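Local coordinates for protein glutathione s-transferase I (Zea mays, PDB 1AXD) that conjugates glutathione to electrophilic compounds, a reaction by which the maize plant detoxifies herbicides, at residues 113-117 and 173-179. Numbering follows the deposited sequence.
Sequences LFQVL and CLFATPY
Residues 113-117 are helical, with a pi-type turn at 114-117, while 173-179 leaves a helix through a type I beta turn, Leu174 to Thr177. CA pairs Leu113-Leu174 (6.7 Å) and Val116-Thr177 (7.6 Å) set the register; 328 Å² is buried, each closest residue approach being carbon to carbon. Leu113 (mt) reaches Cys173 CB with CD1 and Leu174 CA with CD2 (both 3.9 Å). Val116 (t) sets CG1 3.7 Å from Thr177 CG2 and CG2 3.5 Å from Tyr179 CE2, CG1 also 4.1 Å from Tyr179 CD2. Leu117 (tp) places CD2 4.1 Å from Cys173 CB and CD1 3.8 Å from Thr177 CG2. With chi1 near +60° Thr177 donates OG1 to Leu174 O (2.9 Å), CG2 facing Val116 and Leu117. This helix-to-loop contact lies within the all-helical C-terminal domain of glutathione transferases: Cys173 and Leu174 of helix 168-174 and the following loop pack against helix 88-122; Trp12, on an N-terminal-domain loop, touches Leu113 and Cys173; helix 128-151 meets Val116 (Val131) and Tyr179 (Leu135), Gln128 hydrogen-bonding Tyr179 OH.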
# COMPACT_ATOMS: atom_id res chain seq x y z
N LEU A 113 16.41 5.92 7.16
CA LEU A 113 15.98 6.90 8.14
C LEU A 113 16.13 6.45 9.55
O LEU A 113 16.38 7.26 10.41
CB LEU A 113 14.54 7.34 7.84
CG LEU A 113 14.37 7.98 6.45
CD1 LEU A 113 13.00 8.65 6.36
CD2 LEU A 113 15.47 9.04 6.21
N PHE A 114 16.03 5.15 9.79
CA PHE A 114 16.17 4.61 11.14
C PHE A 114 17.64 4.61 11.60
O PHE A 114 17.94 5.12 12.67
CB PHE A 114 15.60 3.19 11.19
CG PHE A 114 15.94 2.42 12.44
CD1 PHE A 114 15.46 2.84 13.69
CD2 PHE A 114 16.75 1.28 12.37
CE1 PHE A 114 15.78 2.13 14.85
CE2 PHE A 114 17.07 0.56 13.53
CZ PHE A 114 16.59 0.98 14.77
N GLN A 115 18.53 4.04 10.79
CA GLN A 115 19.95 3.96 11.12
C GLN A 115 20.54 5.31 11.27
O GLN A 115 21.15 5.60 12.29
CB GLN A 115 20.71 3.20 10.03
CG GLN A 115 20.32 1.75 9.91
CD GLN A 115 20.61 0.98 11.16
OE1 GLN A 115 21.63 1.17 11.79
NE2 GLN A 115 19.72 0.08 11.52
N VAL A 116 20.36 6.15 10.26
CA VAL A 116 20.90 7.49 10.25
C VAL A 116 20.19 8.45 11.17
O VAL A 116 20.82 9.39 11.64
CB VAL A 116 20.90 8.04 8.78
CG1 VAL A 116 21.14 9.57 8.75
CG2 VAL A 116 21.98 7.34 7.96
N LEU A 117 18.94 8.19 11.50
CA LEU A 117 18.21 9.13 12.34
C LEU A 117 17.66 8.65 13.66
O LEU A 117 18.04 9.18 14.69
CB LEU A 117 17.11 9.78 11.49
CG LEU A 117 16.53 11.15 11.84
CD1 LEU A 117 17.62 12.23 11.71
CD2 LEU A 117 15.37 11.45 10.88
N CYS A 173 12.50 14.20 6.25
CA CYS A 173 13.43 13.59 7.19
C CYS A 173 14.73 13.36 6.52
O CYS A 173 15.75 13.70 7.08
CB CYS A 173 12.88 12.27 7.72
SG CYS A 173 11.62 12.45 8.97
N LEU A 174 14.71 12.79 5.32
CA LEU A 174 15.94 12.54 4.58
C LEU A 174 16.70 13.86 4.42
O LEU A 174 17.91 13.89 4.62
CB LEU A 174 15.61 11.96 3.20
CG LEU A 174 16.78 11.78 2.22
CD1 LEU A 174 17.75 10.72 2.77
CD2 LEU A 174 16.23 11.39 0.84
N PHE A 175 15.97 14.94 4.15
CA PHE A 175 16.56 16.26 3.95
C PHE A 175 17.15 16.87 5.20
O PHE A 175 17.73 17.94 5.12
CB PHE A 175 15.52 17.20 3.35
CG PHE A 175 16.06 18.07 2.27
CD1 PHE A 175 16.62 17.51 1.12
CD2 PHE A 175 16.04 19.46 2.40
CE1 PHE A 175 17.15 18.31 0.11
CE2 PHE A 175 16.57 20.28 1.39
CZ PHE A 175 17.13 19.70 0.25
N ALA A 176 16.99 16.24 6.35
CA ALA A 176 17.57 16.77 7.58
C ALA A 176 18.90 16.10 7.84
O ALA A 176 19.57 16.47 8.78
CB ALA A 176 16.61 16.56 8.77
N THR A 177 19.28 15.15 7.00
CA THR A 177 20.53 14.43 7.18
C THR A 177 21.49 14.68 6.05
O THR A 177 21.08 15.21 5.02
CB THR A 177 20.28 12.92 7.30
OG1 THR A 177 19.97 12.37 6.01
CG2 THR A 177 19.11 12.66 8.27
N PRO A 178 22.77 14.29 6.20
CA PRO A 178 23.75 14.51 5.14
C PRO A 178 23.47 13.73 3.87
O PRO A 178 24.10 14.00 2.87
CB PRO A 178 25.06 14.07 5.80
CG PRO A 178 24.62 13.02 6.75
CD PRO A 178 23.40 13.65 7.37
N TYR A 179 22.52 12.80 3.91
CA TYR A 179 22.19 12.01 2.73
C TYR A 179 21.26 12.70 1.76
O TYR A 179 20.85 12.08 0.79
CB TYR A 179 21.67 10.62 3.13
CG TYR A 179 22.77 9.76 3.70
CD1 TYR A 179 23.69 9.13 2.87
CD2 TYR A 179 22.96 9.66 5.08
CE1 TYR A 179 24.78 8.42 3.39
CE2 TYR A 179 24.04 8.95 5.61
CZ TYR A 179 24.94 8.34 4.76
OH TYR A 179 26.01 7.66 5.28